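Local coordinates for endoglucanase (Clostridium thermocellum, PDB 2C4X), which probably hydrolyses cellulose as a whole enzyme, this C-terminal piece comprising a PKD domain and a CBM44 carbohydrate-binding module that recognises beta-glucan chains, xyloglucan included, at residues Pro10-Phe14 against Val73-Thr78; Glu19-Thr23 against Ile91-Ala96; Glu129-Lys133 against Asp211-Ile215; Thr167-Pro173 against Ile245-Asp251. The protein carries 1 engineered substitution. All coordinates share one frame; numbering follows the deposited sequence.

Contact 1 (Pro10-Phe14 against Val73-Thr78)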
# COMPACT_ATOMS: atom_id res chain seq x y z
N PRO A 10 -23.58 22.81 18.67
CA PRO A 10 -23.08 23.20 17.36
C PRO A 10 -22.82 21.97 16.48
O PRO A 10 -22.81 20.84 16.98
CB PRO A 10 -21.76 23.93 17.68
CG PRO A 10 -21.36 23.45 19.05
CD PRO A 10 -22.62 23.06 19.76
N LYS A 11 -22.63 22.19 15.19
CA LYS A 11 -22.29 21.08 14.30
C LYS A 11 -20.80 21.10 13.98
O LYS A 11 -20.26 22.14 13.59
CB LYS A 11 -23.18 21.07 13.06
CG LYS A 11 -24.65 20.75 13.46
CD LYS A 11 -25.58 20.37 12.30
CE LYS A 11 -25.33 18.93 11.80
NZ LYS A 11 -25.27 17.83 12.85
N ALA A 12 -20.14 19.97 14.22
CA ALA A 12 -18.71 19.82 14.07
C ALA A 12 -18.40 19.02 12.80
O ALA A 12 -18.97 17.95 12.55
CB ALA A 12 -18.11 19.13 15.29
N ILE A 13 -17.51 19.56 11.99
CA ILE A 13 -17.08 18.88 10.77
C ILE A 13 -15.75 19.48 10.35
O ILE A 13 -15.49 20.66 10.61
CB ILE A 13 -18.13 19.02 9.61
CG1 ILE A 13 -17.80 18.04 8.47
CG2 ILE A 13 -18.19 20.47 9.13
CD1 ILE A 13 -18.91 17.84 7.45
N PHE A 14 -14.91 18.67 9.72
CA PHE A 14 -13.70 19.19 9.12
C PHE A 14 -13.28 18.39 7.91
O PHE A 14 -13.69 17.24 7.75
CB PHE A 14 -12.56 19.29 10.15
CG PHE A 14 -12.01 17.96 10.60
CD1 PHE A 14 -12.53 17.33 11.73
CD2 PHE A 14 -10.96 17.35 9.91
CE1 PHE A 14 -12.01 16.10 12.16
CE2 PHE A 14 -10.45 16.12 10.33
CZ PHE A 14 -10.97 15.50 11.45
N VAL A 73 -8.21 11.68 13.94
CA VAL A 73 -8.23 13.10 14.30
C VAL A 73 -9.63 13.42 14.77
O VAL A 73 -10.59 13.24 14.02
CB VAL A 73 -7.80 14.01 13.12
CG1 VAL A 73 -7.84 15.52 13.53
CG2 VAL A 73 -6.41 13.60 12.63
N LYS A 74 -9.75 13.83 16.04
CA LYS A 74 -11.02 14.19 16.62
C LYS A 74 -11.11 15.70 16.81
O LYS A 74 -10.23 16.30 17.44
CB LYS A 74 -11.24 13.48 17.97
CG LYS A 74 -12.56 13.85 18.65
CD LYS A 74 -12.72 13.07 19.94
CE LYS A 74 -14.14 13.16 20.47
NZ LYS A 74 -14.23 12.58 21.87
N LEU A 75 -12.17 16.29 16.28
CA LEU A 75 -12.46 17.70 16.51
C LEU A 75 -13.64 17.82 17.44
O LEU A 75 -14.68 17.19 17.22
CB LEU A 75 -12.80 18.41 15.19
CG LEU A 75 -13.47 19.79 15.28
CD1 LEU A 75 -12.46 20.85 15.77
CD2 LEU A 75 -14.06 20.18 13.91
N ILE A 76 -13.49 18.64 18.48
CA ILE A 76 -14.61 19.07 19.29
C ILE A 76 -14.82 20.57 19.12
O ILE A 76 -13.90 21.38 19.28
CB ILE A 76 -14.42 18.70 20.78
CG1 ILE A 76 -14.31 17.18 20.95
CG2 ILE A 76 -15.59 19.23 21.63
CD1 ILE A 76 -13.80 16.74 22.33
N VAL A 77 -16.06 20.93 18.81
CA VAL A 77 -16.47 22.31 18.62
C VAL A 77 -17.40 22.68 19.78
O VAL A 77 -18.34 21.95 20.10
CB VAL A 77 -17.20 22.44 17.25
CG1 VAL A 77 -17.97 23.72 17.15
CG2 VAL A 77 -16.20 22.33 16.11
N THR A 78 -17.13 23.83 20.41
CA THR A 78 -17.89 24.26 21.56
C THR A 78 -18.48 25.63 21.29
O THR A 78 -17.78 26.52 20.81
CB THR A 78 -17.01 24.28 22.84
OG1 THR A 78 -16.37 23.01 22.98
CG2 THR A 78 -17.82 24.59 24.11
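Pro-10, Ala-12 and Phe-14 turn their side chains onto Val-73, Leu-75 and Val-77, and this alternation packs an N-terminal segment against strand 69-79 of the PKD domain, an immunoglobulin-like beta-sandwich. The two segments run in nearly opposite directions and meet mainly through side chains. For Phe-14, chi1 of 70° puts CG between its backbone N and carbonyl carbon, and the ring lies back along the strand. Its CD1 approaches Leu-75 CB obliquely at 3.6 Å, while the two side chains slide past each other in opposite senses; farther out, CZ meets Val-73 CG1 at 3.8 Å. Trp-46 and Phe-87 each add an edge-to-face contact to the same ring, placing it in the sandwich core. The branches of Val-77 divide the work at the other end: CG2 sits 3.8 Å from Ala-12 CB, and CG1 lies 3.8 Å from Pro-10 CB. Pro-10 also borders the calcium site to which Asp-36 and Asp-79 contribute. Backbone oxygens fit between the apolar groups as well. Leu-75 CD2 reaches Ile-13 O at 3.6 Å, and Val-73 O lies in the plane of the Phe-14 ring, at its edge, 3.4 Å from CZ.

Contact 2 (Glu19-Thr23 against Ile91-Ala96)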
# COMPACT_ATOMS: atom_id res chain seq x y z
N GLU A 19 -4.77 15.18 1.09
CA GLU A 19 -5.44 13.93 1.47
C GLU A 19 -4.46 12.84 1.89
O GLU A 19 -4.76 12.03 2.77
CB GLU A 19 -6.29 13.43 0.31
CG GLU A 19 -7.63 14.11 0.22
CD GLU A 19 -8.51 13.82 1.41
OE1 GLU A 19 -8.56 12.64 1.85
OE2 GLU A 19 -9.17 14.76 1.90
N ASP A 20 -3.28 12.86 1.27
CA ASP A 20 -2.26 11.82 1.41
C ASP A 20 -0.91 12.40 1.84
O ASP A 20 0.06 12.36 1.06
CB ASP A 20 -2.10 11.09 0.07
CG ASP A 20 -1.69 12.03 -1.07
OD1 ASP A 20 -1.99 13.26 -1.00
OD2 ASP A 20 -1.06 11.55 -2.03
N PRO A 21 -0.82 12.94 3.07
CA PRO A 21 0.43 13.61 3.47
C PRO A 21 1.60 12.65 3.71
O PRO A 21 1.40 11.46 3.95
CB PRO A 21 0.04 14.28 4.80
CG PRO A 21 -1.04 13.39 5.34
CD PRO A 21 -1.82 12.96 4.15
N VAL A 22 2.82 13.17 3.64
CA VAL A 22 3.98 12.42 4.09
C VAL A 22 4.45 12.98 5.45
O VAL A 22 3.96 14.02 5.92
CB VAL A 22 5.13 12.38 3.03
CG1 VAL A 22 4.65 11.73 1.73
CG2 VAL A 22 5.72 13.76 2.77
N THR A 23 5.38 12.27 6.07
CA THR A 23 5.91 12.71 7.35
C THR A 23 6.54 14.09 7.19
O THR A 23 7.20 14.37 6.16
CB THR A 23 6.90 11.71 7.96
OG1 THR A 23 7.91 11.37 7.00
CG2 THR A 23 6.16 10.44 8.36
N ILE A 91 -6.64 10.03 9.12
CA ILE A 91 -5.62 10.47 8.17
C ILE A 91 -4.46 9.47 8.13
O ILE A 91 -3.95 9.04 9.18
CB ILE A 91 -5.12 11.93 8.50
CG1 ILE A 91 -4.25 12.50 7.37
CG2 ILE A 91 -4.40 11.99 9.87
CD1 ILE A 91 -3.94 14.00 7.56
N LYS A 92 -4.06 9.09 6.92
CA LYS A 92 -2.91 8.22 6.73
C LYS A 92 -1.68 9.02 6.30
O LYS A 92 -1.73 9.81 5.35
CB LYS A 92 -3.22 7.09 5.73
CG LYS A 92 -2.07 6.10 5.58
CD LYS A 92 -2.38 4.98 4.58
CE LYS A 92 -1.08 4.38 4.07
NZ LYS A 92 -1.31 3.14 3.28
N VAL A 93 -0.59 8.81 7.01
CA VAL A 93 0.67 9.51 6.74
C VAL A 93 1.69 8.45 6.32
O VAL A 93 1.86 7.42 6.99
CB VAL A 93 1.17 10.28 7.99
CG1 VAL A 93 2.49 11.04 7.70
CG2 VAL A 93 0.09 11.26 8.53
N THR A 94 2.36 8.70 5.19
CA THR A 94 3.36 7.78 4.68
C THR A 94 4.74 8.43 4.83
O THR A 94 4.85 9.65 5.00
CB THR A 94 3.10 7.38 3.20
OG1 THR A 94 3.20 8.53 2.36
CG2 THR A 94 1.71 6.76 3.03
N SER A 95 5.78 7.60 4.78
CA SER A 95 7.15 8.06 4.97
C SER A 95 7.59 9.01 3.85
O SER A 95 7.34 8.74 2.68
CB SER A 95 8.08 6.85 5.04
OG SER A 95 9.28 7.19 5.70
N ALA A 96 8.23 10.12 4.22
CA ALA A 96 8.71 11.10 3.23
C ALA A 96 9.85 10.54 2.40
O ALA A 96 9.93 10.81 1.20
CB ALA A 96 9.14 12.39 3.91
O HOH W 1 -5.24 10.00 4.40
O HOH W 2 1.32 9.84 1.00
O HOH W 3 -0.66 9.32 3.04
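Val-22 and Thr-94 form a single backbone bridge, their CA atoms 4.7 Å apart, where two segments whose directions differ by 55° come together at the end of the PKD beta-sandwich. Thr-94 is gripped on both sides of the bridge: its N-H bonds to Pro-21 O at 3.2 Å, almost straight and in the carbonyl plane, and its O accepts the Thr-23 N-H at 2.9 Å in a more bent bond. Three waters add to these bonds: one links Glu-19 O to Lys-92 N, another joins Asp-20 O to Thr-94 OG1, and a third lies between Pro-21 O and Lys-92 O, within hydrogen-bonding distance of both.

The side chains divide into an inner and an outer group. On the inner side the Pro-21 ring crosses Ile-91, CG lying 3.7 Å from CD1, and also meets Val-93 CG2. With CG1 anti to its backbone N (chi1 -179°), Val-93 brings that methyl to 3.5 Å from Thr-23 N, close to the bridge itself. Val-27 and Tyr-65 border this apolar patch. Farther out, Val-22 CG2 rests 3.9 Å from Ala-96 CB, and the backbone N of Val-22 is held by Glu-25. The chain is then pinned once more beyond strand 84-93: Thr-23, with chi1 at 52°, holds out OG1 to accept the Ala-96 N-H at 3.1 Å.

Contact 3 (Glu129-Lys133 against Asp211-Ile215). With CA (calcium ion), chain C.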
# COMPACT_ATOMS: atom_id res chain seq x y z
N GLU A 129 16.70 2.62 -11.08
CA GLU A 129 16.06 3.21 -12.26
C GLU A 129 14.60 3.58 -12.01
O GLU A 129 14.15 4.66 -12.40
CB GLU A 129 16.19 2.29 -13.48
CG GLU A 129 17.60 2.24 -14.06
CD GLU A 129 17.80 1.17 -15.13
OE1 GLU A 129 16.82 0.48 -15.51
OE2 GLU A 129 18.95 1.02 -15.60
N LYS A 130 13.87 2.66 -11.36
CA LYS A 130 12.51 2.90 -10.92
C LYS A 130 12.31 2.26 -9.55
O LYS A 130 12.78 1.15 -9.30
CB LYS A 130 11.49 2.30 -11.90
CG LYS A 130 11.42 2.97 -13.26
CD LYS A 130 10.25 2.43 -14.08
CE LYS A 130 10.45 2.74 -15.57
NZ LYS A 130 10.48 4.20 -15.87
N ALA A 131 11.60 2.96 -8.67
CA ALA A 131 11.19 2.41 -7.39
C ALA A 131 9.82 2.95 -7.05
O ALA A 131 9.45 4.04 -7.50
CB ALA A 131 12.19 2.76 -6.30
N PHE A 132 9.05 2.18 -6.27
CA PHE A 132 7.75 2.64 -5.81
C PHE A 132 7.90 3.48 -4.54
O PHE A 132 7.24 4.50 -4.38
CB PHE A 132 6.77 1.47 -5.59
CG PHE A 132 5.43 1.91 -5.08
CD1 PHE A 132 4.50 2.48 -5.96
CD2 PHE A 132 5.11 1.80 -3.73
CE1 PHE A 132 3.26 2.92 -5.49
CE2 PHE A 132 3.87 2.25 -3.25
CZ PHE A 132 2.94 2.80 -4.14
N LYS A 133 8.77 3.02 -3.64
CA LYS A 133 9.11 3.74 -2.43
C LYS A 133 10.60 3.62 -2.18
O LYS A 133 11.19 2.57 -2.45
CB LYS A 133 8.37 3.18 -1.22
CG LYS A 133 7.05 3.86 -0.91
CD LYS A 133 6.61 3.56 0.52
CE LYS A 133 6.27 2.08 0.71
NZ LYS A 133 5.66 1.85 2.07
N ASP A 211 3.05 2.24 -15.74
CA ASP A 211 2.67 2.81 -14.45
C ASP A 211 2.75 1.75 -13.36
O ASP A 211 2.81 0.54 -13.64
CB ASP A 211 1.25 3.37 -14.53
CG ASP A 211 1.02 4.54 -13.58
OD1 ASP A 211 1.94 4.89 -12.81
OD2 ASP A 211 -0.08 5.12 -13.62
N TRP A 212 2.76 2.20 -12.11
CA TRP A 212 2.74 1.31 -10.96
C TRP A 212 1.34 0.78 -10.73
O TRP A 212 0.36 1.54 -10.70
CB TRP A 212 3.26 2.03 -9.71
CG TRP A 212 4.75 2.23 -9.72
CD1 TRP A 212 5.42 3.40 -9.96
CD2 TRP A 212 5.75 1.24 -9.47
NE1 TRP A 212 6.78 3.19 -9.88
CE2 TRP A 212 7.01 1.88 -9.58
CE3 TRP A 212 5.71 -0.13 -9.16
CZ2 TRP A 212 8.21 1.19 -9.39
CZ3 TRP A 212 6.90 -0.81 -8.98
CH2 TRP A 212 8.14 -0.14 -9.09
N ASN A 213 1.25 -0.54 -10.56
CA ASN A 213 0.01 -1.22 -10.26
C ASN A 213 0.08 -1.83 -8.86
O ASN A 213 0.98 -2.62 -8.56
CB ASN A 213 -0.28 -2.34 -11.27
CG ASN A 213 -0.59 -1.80 -12.65
OD1 ASN A 213 -1.75 -1.76 -13.05
ND2 ASN A 213 0.44 -1.39 -13.37
N GLU A 214 -0.87 -1.44 -8.02
CA GLU A 214 -0.96 -1.97 -6.68
C GLU A 214 -1.96 -3.12 -6.68
O GLU A 214 -3.15 -2.93 -6.94
CB GLU A 214 -1.36 -0.86 -5.70
CG GLU A 214 -1.24 -1.24 -4.25
CD GLU A 214 -1.23 -0.04 -3.33
OE1 GLU A 214 -2.21 0.13 -2.57
OE2 GLU A 214 -0.24 0.74 -3.36
N ILE A 215 -1.46 -4.33 -6.43
CA ILE A 215 -2.27 -5.55 -6.48
C ILE A 215 -2.16 -6.28 -5.14
O ILE A 215 -1.05 -6.54 -4.65
CB ILE A 215 -1.83 -6.49 -7.64
CG1 ILE A 215 -1.85 -5.75 -8.98
CG2 ILE A 215 -2.73 -7.73 -7.71
CD1 ILE A 215 -1.05 -6.44 -10.09
CA CA C . 11.97 0.31 -2.36
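One face of the Trp-212 indole is covered by Phe-132, whose CB stands over the centre of the six-membered ring in a CH-pi contact, 3.8 Å from its centroid and almost directly above it. The phenyl ring follows over the same indole edge-on: CD1 lies 3.8 Å from Trp-212 CG, and the planes meet at 69° in a T-shaped pair with the five-membered ring. Because Phe-132 has CG anti to its backbone N (chi1 179°), the ring reaches out over the pyrrole half while CB remains above the benzene half. Backbone atoms also come close to the indole: Ala-131 C approaches Trp-212 CZ2 obliquely at 3.3 Å, whereas Lys-130 C lies at the edge, near the ring plane. Lys-130 itself makes a cation-pi contact with Trp-171.

At the far end of the phenyl ring, CZ comes 3.9 Å from Glu-214 OE2, the carboxylate plane standing 78° from that of the ring; this oxygen is engaged in a salt bridge with Arg-169 NE. The Phe-132 N-H bonds to Asp-248 OD2, a calcium-bound oxygen, and the next residue, Lys-133, gives its O to the calcium ion at 2.4 Å. An edge strand of the CBM44 beta-sandwich thus packs its tryptophan against a calcium-binding loop, whose metal also draws on Asp-99, Asn-104, Glu-106 and Arg-136.

Contact 4 (Thr167-Pro173 against Ile245-Asp251). With CA (calcium ion), chain C.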
# COMPACT_ATOMS: atom_id res chain seq x y z
N THR A 167 0.40 -6.81 -0.23
CA THR A 167 0.29 -5.79 -1.26
C THR A 167 1.56 -5.76 -2.11
O THR A 167 2.66 -5.59 -1.59
CB THR A 167 0.04 -4.39 -0.62
OG1 THR A 167 -1.19 -4.41 0.10
CG2 THR A 167 -0.02 -3.30 -1.68
N PHE A 168 1.39 -5.94 -3.42
CA PHE A 168 2.50 -5.89 -4.38
C PHE A 168 2.40 -4.59 -5.17
O PHE A 168 1.30 -4.12 -5.46
CB PHE A 168 2.40 -7.05 -5.38
CG PHE A 168 2.56 -8.42 -4.77
CD1 PHE A 168 1.53 -9.00 -4.01
CD2 PHE A 168 3.72 -9.16 -5.00
CE1 PHE A 168 1.66 -10.28 -3.47
CE2 PHE A 168 3.87 -10.45 -4.46
CZ PHE A 168 2.83 -11.01 -3.70
N ARG A 169 3.54 -4.00 -5.50
CA ARG A 169 3.59 -2.90 -6.47
C ARG A 169 4.41 -3.31 -7.69
O ARG A 169 5.58 -3.68 -7.58
CB ARG A 169 4.14 -1.61 -5.84
CG ARG A 169 3.15 -0.90 -4.94
CD ARG A 169 3.18 -1.41 -3.51
NE ARG A 169 2.29 -0.62 -2.65
CZ ARG A 169 2.39 -0.52 -1.33
NH1 ARG A 169 3.35 -1.17 -0.67
NH2 ARG A 169 1.53 0.23 -0.65
N ILE A 170 3.78 -3.25 -8.86
CA ILE A 170 4.36 -3.78 -10.09
C ILE A 170 4.22 -2.76 -11.20
O ILE A 170 3.12 -2.35 -11.55
CB ILE A 170 3.69 -5.14 -10.51
CG1 ILE A 170 3.60 -6.10 -9.32
CG2 ILE A 170 4.44 -5.80 -11.67
CD1 ILE A 170 2.67 -7.31 -9.54
N TRP A 171 5.36 -2.33 -11.75
CA TRP A 171 5.38 -1.43 -12.89
C TRP A 171 5.36 -2.27 -14.16
O TRP A 171 6.31 -3.00 -14.45
CB TRP A 171 6.64 -0.55 -12.85
CG TRP A 171 6.58 0.70 -13.70
CD1 TRP A 171 6.20 1.94 -13.29
CD2 TRP A 171 6.92 0.82 -15.09
NE1 TRP A 171 6.27 2.83 -14.33
CE2 TRP A 171 6.71 2.17 -15.45
CE3 TRP A 171 7.37 -0.08 -16.06
CZ2 TRP A 171 6.95 2.65 -16.75
CZ3 TRP A 171 7.61 0.40 -17.35
CH2 TRP A 171 7.40 1.75 -17.68
N ILE A 172 4.28 -2.17 -14.92
CA ILE A 172 4.10 -2.99 -16.12
C ILE A 172 4.19 -2.13 -17.38
O ILE A 172 3.47 -1.14 -17.50
CB ILE A 172 2.75 -3.75 -16.05
CG1 ILE A 172 2.71 -4.64 -14.80
CG2 ILE A 172 2.50 -4.57 -17.32
CD1 ILE A 172 1.32 -4.94 -14.27
N PRO A 173 5.09 -2.50 -18.32
CA PRO A 173 5.28 -1.71 -19.54
C PRO A 173 4.25 -2.03 -20.62
O PRO A 173 3.66 -3.11 -20.62
CB PRO A 173 6.68 -2.13 -20.00
CG PRO A 173 6.77 -3.58 -19.59
CD PRO A 173 5.98 -3.68 -18.29
N ILE A 245 9.80 -5.54 -16.25
CA ILE A 245 8.85 -5.27 -15.18
C ILE A 245 9.62 -4.82 -13.95
O ILE A 245 10.71 -5.31 -13.69
CB ILE A 245 7.98 -6.52 -14.90
CG1 ILE A 245 6.94 -6.70 -16.01
CG2 ILE A 245 7.32 -6.45 -13.52
CD1 ILE A 245 6.47 -8.11 -16.19
N TYR A 246 9.07 -3.85 -13.23
CA TYR A 246 9.65 -3.40 -11.97
C TYR A 246 8.76 -3.81 -10.81
O TYR A 246 7.53 -3.77 -10.92
CB TYR A 246 9.88 -1.89 -11.98
CG TYR A 246 10.85 -1.43 -13.05
CD1 TYR A 246 10.42 -1.20 -14.36
CD2 TYR A 246 12.20 -1.24 -12.76
CE1 TYR A 246 11.31 -0.79 -15.35
CE2 TYR A 246 13.10 -0.82 -13.74
CZ TYR A 246 12.64 -0.60 -15.03
OH TYR A 246 13.51 -0.18 -16.01
N VAL A 247 9.39 -4.22 -9.72
CA VAL A 247 8.69 -4.73 -8.54
C VAL A 247 9.31 -4.11 -7.30
O VAL A 247 10.53 -4.10 -7.15
CB VAL A 247 8.79 -6.28 -8.42
CG1 VAL A 247 8.03 -6.77 -7.19
CG2 VAL A 247 8.27 -6.96 -9.69
N ASP A 248 8.47 -3.59 -6.41
CA ASP A 248 8.97 -2.94 -5.20
C ASP A 248 7.91 -2.91 -4.13
O ASP A 248 6.72 -3.04 -4.44
CB ASP A 248 9.43 -1.50 -5.49
CG ASP A 248 10.25 -0.89 -4.36
OD1 ASP A 248 10.81 -1.66 -3.55
OD2 ASP A 248 10.34 0.35 -4.27
N ALA A 249 8.36 -2.75 -2.89
CA ALA A 249 7.49 -2.43 -1.76
C ALA A 249 6.38 -3.47 -1.55
O ALA A 249 5.21 -3.11 -1.35
CB ALA A 249 6.92 -1.01 -1.89
N ILE A 250 6.76 -4.74 -1.62
CA ILE A 250 5.85 -5.83 -1.23
C ILE A 250 5.71 -5.78 0.29
O ILE A 250 6.70 -5.77 1.02
CB ILE A 250 6.35 -7.22 -1.69
CG1 ILE A 250 6.62 -7.21 -3.20
CG2 ILE A 250 5.33 -8.29 -1.34
CD1 ILE A 250 7.39 -8.43 -3.69
N ASP A 251 4.46 -5.70 0.75
CA ASP A 251 4.20 -5.36 2.14
C ASP A 251 2.99 -6.08 2.71
O ASP A 251 2.04 -6.41 1.99
CB ASP A 251 4.02 -3.84 2.26
CG ASP A 251 4.39 -3.32 3.63
OD1 ASP A 251 5.04 -4.06 4.41
OD2 ASP A 251 4.04 -2.15 3.93
CA CA C . 11.97 0.31 -2.36
O HOH W 4 -1.11 -5.50 2.48
O HOH W 5 4.40 -0.39 1.93
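Ile-245 makes a tight contact, its CG2 methyl 3.5 Å from Ile-170 CG2, while its CG1 rests on Pro-173 CD. Tyr-246 exchanges two backbone hydrogen bonds with Trp-171, and the side chains leave side by side, the tyrosine edge directed at the indole face in an offset T-shaped pair with planes at 85°. Val-247 stands opposite Ile-170 in a non-hydrogen-bonded pair. Asp-248 bonds through N to Arg-169 O and chelates the calcium ion with OD1 at 2.6 Å and OD2 at 2.5 Å. Ala-249, in a left-handed conformation, is where this strand takes in one extra residue, a beta bulge. Its O accepts Arg-169 NH1 at 2.8 Å, in the plane of the guanidinium; a bend at chi2 (87°) brings the arginine there, with Thr-167 CG2 over one guanidinium face. Ile-250 lays CG2 over a face of Phe-168. Asp-251 closes the run with paired backbone bonds to Thr-167; a water links its OD2 to Arg-169 NH1, while OD1 accepts a hydrogen bond from Lys-102 N. Strands 137-145 and 211-218 flank the pair within the sheet, and strands 178-187 and 229-238 pack against its isoleucine, valine and phenylalanine face.

In the fold
Two domains in series account for the layout. Contacts 1 and 2 lie in the PKD sandwich, their centres 22 Å apart, and join through neighbouring strands, where Val-73 CG2 meets Ile-91 CG2 at 3.8 Å. Contacts 3 and 4 belong to the CBM44 module and have centres only about 5 Å apart: Asn-213 N and Ile-170 O, 2.8 Å apart, probably bond between adjacent strands, and both contacts supply ligands to one calcium ion. Contact 1 borders the other calcium site, with the Pro-10 side chain about 5 Å from its metal. Contact 2 lies nearest the domain junction, its nearest atoms about 6 Å from contacts 3 and 4, without touching either.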